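Local coordinates for catechol 2,3-dioxygenase (Rhodococcus sp., PDB 2WL9), which probably catalyses the iron-dependent extradiol ring cleavage of catechols by molecular oxygen during the breakdown of aromatic hydrocarbons, at residues V106-I118 with I152-Y164. Sequence-based numbering, arbitrary orientation.
Sequences VKLHDPGGNPTEI and IREDDVEEATRFY
Pro111 and Gly112, in the type I turn that joins antiparallel strands 104-109 and 115-120, lie against the start of helix 157-167 and the loop before it, with CA atoms 5.6 Å apart for Pro111 and Ala160 and 4.4 Å for Gly112 and Glu154. Phe163, its CG anti to the backbone N (chi1 171°), reaches from the helix to the hairpin: Asp110 CA sits over one ring face, a CH-pi contact 4.0 Å from the centroid, while Leu108 CD1 meets the edge at CE1 (3.7 Å). Pro111 CD packs obliquely on Phe163 CG (3.6 Å), and Pro111 CG rests near Glu159 O. Beside this apolar patch, Tyr164 OH donates to the anti lone pair of Asp110 OD2 (2.6 Å), the carboxylate nearly perpendicular to the phenol ring (84°). A water donates to both Tyr164 OH and Thr116 OG1. Asp110 OD1 accepts from Asn114 N (2.9 Å), tying the carboxylate to the backbone just past its own turn. Glu154, bent at chi2, brings OE2 within 2.6 Å of Asp110 OD2. Thus the hairpin of the N-terminal glyoxalase-type module meets the C-terminal, iron-binding one through a close acid pair, one of whose members probably holds a proton and donates it to the other.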
loop_
_atom_site.group_PDB
_atom_site.type_symbol
_atom_site.label_atom_id
_atom_site.label_comp_id
_atom_site.label_asym_id
_atom_site.label_seq_id
_atom_site.Cartn_x
_atom_site.Cartn_y
_atom_site.Cartn_z
ATOM N N VAL C 106 31.632 20.666 19.903
ATOM C CA VAL C 106 31.824 20.961 21.304
ATOM C C VAL C 106 32.525 19.751 21.939
ATOM O O VAL C 106 32.167 18.605 21.662
ATOM C CB VAL C 106 30.454 21.330 21.961
ATOM C CG1 VAL C 106 30.200 20.588 23.247
ATOM C CG2 VAL C 106 30.332 22.838 22.134
ATOM N N LYS C 107 33.550 20.006 22.748
ATOM C CA LYS C 107 34.285 18.929 23.414
ATOM C C LYS C 107 34.136 18.999 24.932
ATOM O O LYS C 107 34.263 20.076 25.531
ATOM C CB LYS C 107 35.779 18.960 23.037
ATOM C CG LYS C 107 36.085 18.731 21.561
ATOM C CD LYS C 107 37.577 18.920 21.270
ATOM C CE LYS C 107 37.951 18.424 19.883
ATOM N NZ LYS C 107 39.312 18.868 19.475
ATOM N N LEU C 108 33.879 17.845 25.542
ATOM C CA LEU C 108 33.755 17.726 26.995
ATOM C C LEU C 108 34.057 16.296 27.453
ATOM O O LEU C 108 34.635 15.503 26.697
ATOM C CB LEU C 108 32.353 18.177 27.447
ATOM C CG LEU C 108 31.121 17.421 26.935
ATOM C CD1 LEU C 108 29.958 17.580 27.914
ATOM C CD2 LEU C 108 30.707 17.844 25.517
ATOM N N HIS C 109 33.673 15.965 28.685
ATOM C CA HIS C 109 33.797 14.600 29.192
ATOM C C HIS C 109 32.526 14.156 29.892
ATOM O O HIS C 109 31.862 14.953 30.549
ATOM C CB HIS C 109 34.973 14.480 30.162
ATOM C CG HIS C 109 36.304 14.656 29.513
ATOM N ND1 HIS C 109 36.809 15.893 29.180
ATOM C CD2 HIS C 109 37.230 13.752 29.119
ATOM C CE1 HIS C 109 37.993 15.744 28.614
ATOM N NE2 HIS C 109 38.271 14.454 28.566
ATOM N N ASP C 110 32.192 12.878 29.770
ATOM C CA ASP C 110 31.063 12.348 30.525
ATOM C C ASP C 110 31.502 12.116 31.980
ATOM O O ASP C 110 32.669 12.363 32.307
ATOM C CB ASP C 110 30.446 11.112 29.834
ATOM C CG ASP C 110 31.195 9.812 30.106
ATOM O OD1 ASP C 110 32.206 9.792 30.841
ATOM O OD2 ASP C 110 30.742 8.784 29.557
ATOM N N PRO C 111 30.583 11.673 32.862
ATOM C CA PRO C 111 30.978 11.535 34.271
ATOM C C PRO C 111 32.007 10.436 34.521
ATOM O O PRO C 111 32.765 10.521 35.489
ATOM C CB PRO C 111 29.660 11.210 34.976
ATOM C CG PRO C 111 28.613 11.800 34.089
ATOM C CD PRO C 111 29.123 11.545 32.700
ATOM N N GLY C 112 32.041 9.431 33.648
ATOM C CA GLY C 112 33.033 8.361 33.721
ATOM C C GLY C 112 34.405 8.775 33.216
ATOM O O GLY C 112 35.343 7.980 33.242
ATOM N N GLY C 113 34.511 10.020 32.753
ATOM C CA GLY C 113 35.755 10.566 32.219
ATOM C C GLY C 113 36.013 10.234 30.758
ATOM O O GLY C 113 37.118 10.451 30.262
ATOM N N ASN C 114 34.997 9.713 30.066
ATOM C CA ASN C 114 35.118 9.403 28.639
ATOM C C ASN C 114 35.008 10.670 27.781
ATOM O O ASN C 114 34.006 11.388 27.868
ATOM C CB ASN C 114 34.069 8.370 28.215
ATOM C CG ASN C 114 34.085 7.126 29.084
ATOM O OD1 ASN C 114 33.100 6.814 29.760
ATOM N ND2 ASN C 114 35.202 6.413 29.079
ATOM N N PRO C 115 36.042 10.969 26.969
ATOM C CA PRO C 115 35.947 12.159 26.125
ATOM C C PRO C 115 34.737 12.099 25.205
ATOM O O PRO C 115 34.558 11.136 24.454
ATOM C CB PRO C 115 37.246 12.125 25.315
ATOM C CG PRO C 115 38.200 11.414 26.208
ATOM C CD PRO C 115 37.360 10.322 26.835
ATOM N N THR C 116 33.922 13.142 25.274
ATOM C CA THR C 116 32.629 13.170 24.618
ATOM C C THR C 116 32.547 14.397 23.724
ATOM O O THR C 116 32.858 15.500 24.157
ATOM C CB THR C 116 31.518 13.193 25.677
ATOM O OG1 THR C 116 31.618 12.011 26.478
ATOM C CG2 THR C 116 30.131 13.265 25.033
ATOM N N GLU C 117 32.125 14.203 22.477
ATOM C CA GLU C 117 32.009 15.322 21.536
ATOM C C GLU C 117 30.595 15.438 20.992
ATOM O O GLU C 117 29.920 14.428 20.790
ATOM C CB GLU C 117 33.014 15.180 20.394
ATOM C CG GLU C 117 34.421 14.812 20.872
ATOM C CD GLU C 117 35.493 14.990 19.808
ATOM O OE1 GLU C 117 35.162 14.983 18.606
ATOM O OE2 GLU C 117 36.679 15.137 20.183
ATOM N N ILE C 118 30.139 16.673 20.793
ATOM C CA ILE C 118 28.826 16.927 20.190
ATOM C C ILE C 118 28.995 17.836 18.966
ATOM O O ILE C 118 29.583 18.917 19.050
ATOM C CB ILE C 118 27.807 17.504 21.198
ATOM C CG1 ILE C 118 27.774 16.661 22.484
ATOM C CG2 ILE C 118 26.410 17.521 20.580
ATOM C CD1 ILE C 118 27.426 17.452 23.719
ATOM N N ILE C 152 30.345 1.468 27.521
ATOM C CA ILE C 152 31.473 2.255 28.022
ATOM C C ILE C 152 31.533 2.273 29.550
ATOM O O ILE C 152 30.535 1.999 30.220
ATOM C CB ILE C 152 31.478 3.697 27.445
ATOM C CG1 ILE C 152 30.181 4.446 27.795
ATOM C CG2 ILE C 152 31.722 3.665 25.923
ATOM C CD1 ILE C 152 30.195 5.922 27.416
ATOM N N ARG C 153 32.709 2.593 30.083
ATOM C CA ARG C 153 32.953 2.582 31.523
ATOM C C ARG C 153 32.276 3.748 32.231
ATOM O O ARG C 153 32.405 4.903 31.822
ATOM C CB ARG C 153 34.459 2.593 31.794
ATOM C CG ARG C 153 34.864 2.303 33.233
ATOM C CD ARG C 153 36.366 2.076 33.318
ATOM N NE ARG C 153 37.110 3.234 32.830
ATOM C CZ ARG C 153 38.386 3.211 32.456
ATOM N NH1 ARG C 153 39.084 2.085 32.512
ATOM N NH2 ARG C 153 38.967 4.323 32.022
ATOM N N GLU C 154 31.536 3.433 33.287
ATOM C CA GLU C 154 30.954 4.457 34.141
ATOM C C GLU C 154 31.130 4.044 35.592
ATOM O O GLU C 154 30.572 3.034 36.017
ATOM C CB GLU C 154 29.467 4.673 33.825
ATOM C CG GLU C 154 29.151 5.048 32.384
ATOM C CD GLU C 154 29.715 6.391 31.944
ATOM O OE1 GLU C 154 30.014 7.255 32.795
ATOM O OE2 GLU C 154 29.840 6.581 30.720
ATOM N N ASP C 155 31.914 4.816 36.343
ATOM C CA ASP C 155 32.081 4.584 37.783
ATOM C C ASP C 155 30.838 5.001 38.576
ATOM O O ASP C 155 30.614 4.528 39.698
ATOM C CB ASP C 155 33.322 5.317 38.310
ATOM C CG ASP C 155 33.155 6.836 38.332
ATOM O OD1 ASP C 155 32.616 7.412 37.359
ATOM O OD2 ASP C 155 33.570 7.459 39.332
ATOM N N ASP C 156 30.055 5.908 37.999
ATOM C CA ASP C 156 28.822 6.376 38.616
ATOM C C ASP C 156 27.695 6.246 37.600
ATOM O O ASP C 156 27.510 7.128 36.751
ATOM C CB ASP C 156 28.967 7.831 39.068
ATOM C CG ASP C 156 27.819 8.298 39.950
ATOM O OD1 ASP C 156 26.663 7.859 39.753
ATOM O OD2 ASP C 156 28.075 9.125 40.850
ATOM N N VAL C 157 26.954 5.148 37.698
ATOM C CA VAL C 157 25.832 4.865 36.794
ATOM C C VAL C 157 24.766 5.958 36.799
ATOM O O VAL C 157 24.320 6.390 35.737
ATOM C CB VAL C 157 25.187 3.485 37.092
ATOM C CG1 VAL C 157 24.009 3.219 36.162
ATOM C CG2 VAL C 157 26.215 2.382 36.945
ATOM N N GLU C 158 24.361 6.412 37.985
ATOM C CA GLU C 158 23.315 7.429 38.081
ATOM C C GLU C 158 23.717 8.781 37.474
ATOM O O GLU C 158 22.923 9.394 36.753
ATOM C CB GLU C 158 22.814 7.602 39.520
ATOM C CG GLU C 158 21.352 8.028 39.576
ATOM C CD GLU C 158 20.729 7.914 40.958
ATOM O OE1 GLU C 158 21.470 7.869 41.969
ATOM O OE2 GLU C 158 19.481 7.886 41.030
ATOM N N GLU C 159 24.942 9.234 37.757
ATOM C CA GLU C 159 25.449 10.482 37.176
ATOM C C GLU C 159 25.529 10.384 35.655
ATOM O O GLU C 159 25.144 11.316 34.952
ATOM C CB GLU C 159 26.820 10.860 37.751
ATOM C CG GLU C 159 26.747 11.777 38.965
ATOM C CD GLU C 159 28.107 12.064 39.579
ATOM O OE1 GLU C 159 29.146 11.809 38.925
ATOM O OE2 GLU C 159 28.134 12.548 40.731
ATOM N N ALA C 160 26.030 9.251 35.169
ATOM C CA ALA C 160 26.066 8.948 33.741
ATOM C C ALA C 160 24.666 9.001 33.113
ATOM O O ALA C 160 24.486 9.568 32.034
ATOM C CB ALA C 160 26.701 7.585 33.510
ATOM N N THR C 161 23.676 8.427 33.791
ATOM C CA THR C 161 22.311 8.457 33.264
ATOM C C THR C 161 21.792 9.891 33.164
ATOM O O THR C 161 21.263 10.280 32.124
ATOM C CB THR C 161 21.334 7.558 34.058
ATOM O OG1 THR C 161 21.909 6.262 34.227
ATOM C CG2 THR C 161 20.026 7.407 33.302
ATOM N N ARG C 162 21.975 10.677 34.227
ATOM C CA ARG C 162 21.558 12.086 34.239
ATOM C C ARG C 162 22.245 12.910 33.145
ATOM O O ARG C 162 21.599 13.714 32.466
ATOM C CB ARG C 162 21.820 12.736 35.604
ATOM C CG ARG C 162 21.039 12.135 36.760
ATOM C CD ARG C 162 21.267 12.929 38.034
ATOM N NE ARG C 162 20.858 12.179 39.220
ATOM C CZ ARG C 162 21.696 11.587 40.070
ATOM N NH1 ARG C 162 23.010 11.654 39.887
ATOM N NH2 ARG C 162 21.216 10.932 41.118
ATOM N N PHE C 163 23.553 12.702 32.986
ATOM C CA PHE C 163 24.330 13.373 31.944
ATOM C C PHE C 163 23.759 13.085 30.558
ATOM O O PHE C 163 23.445 14.003 29.800
ATOM C CB PHE C 163 25.803 12.949 32.026
ATOM C CG PHE C 163 26.648 13.427 30.871
ATOM C CD1 PHE C 163 27.089 14.745 30.815
ATOM C CD2 PHE C 163 27.015 12.551 29.851
ATOM C CE1 PHE C 163 27.873 15.191 29.757
ATOM C CE2 PHE C 163 27.800 12.986 28.780
ATOM C CZ PHE C 163 28.233 14.313 28.736
ATOM N N TYR C 164 23.617 11.809 30.231
ATOM C CA TYR C 164 23.122 11.429 28.916
ATOM C C TYR C 164 21.663 11.819 28.666
ATOM O O TYR C 164 21.300 12.091 27.529
ATOM C CB TYR C 164 23.414 9.959 28.613
ATOM C CG TYR C 164 24.886 9.733 28.357
ATOM C CD1 TYR C 164 25.489 10.208 27.188
ATOM C CD2 TYR C 164 25.680 9.073 29.289
ATOM C CE1 TYR C 164 26.842 10.025 26.954
ATOM C CE2 TYR C 164 27.040 8.881 29.067
ATOM C CZ TYR C 164 27.611 9.358 27.899
ATOM O OH TYR C 164 28.948 9.166 27.664
HETATM O O HOH W 1 29.875 10.075 25.293
#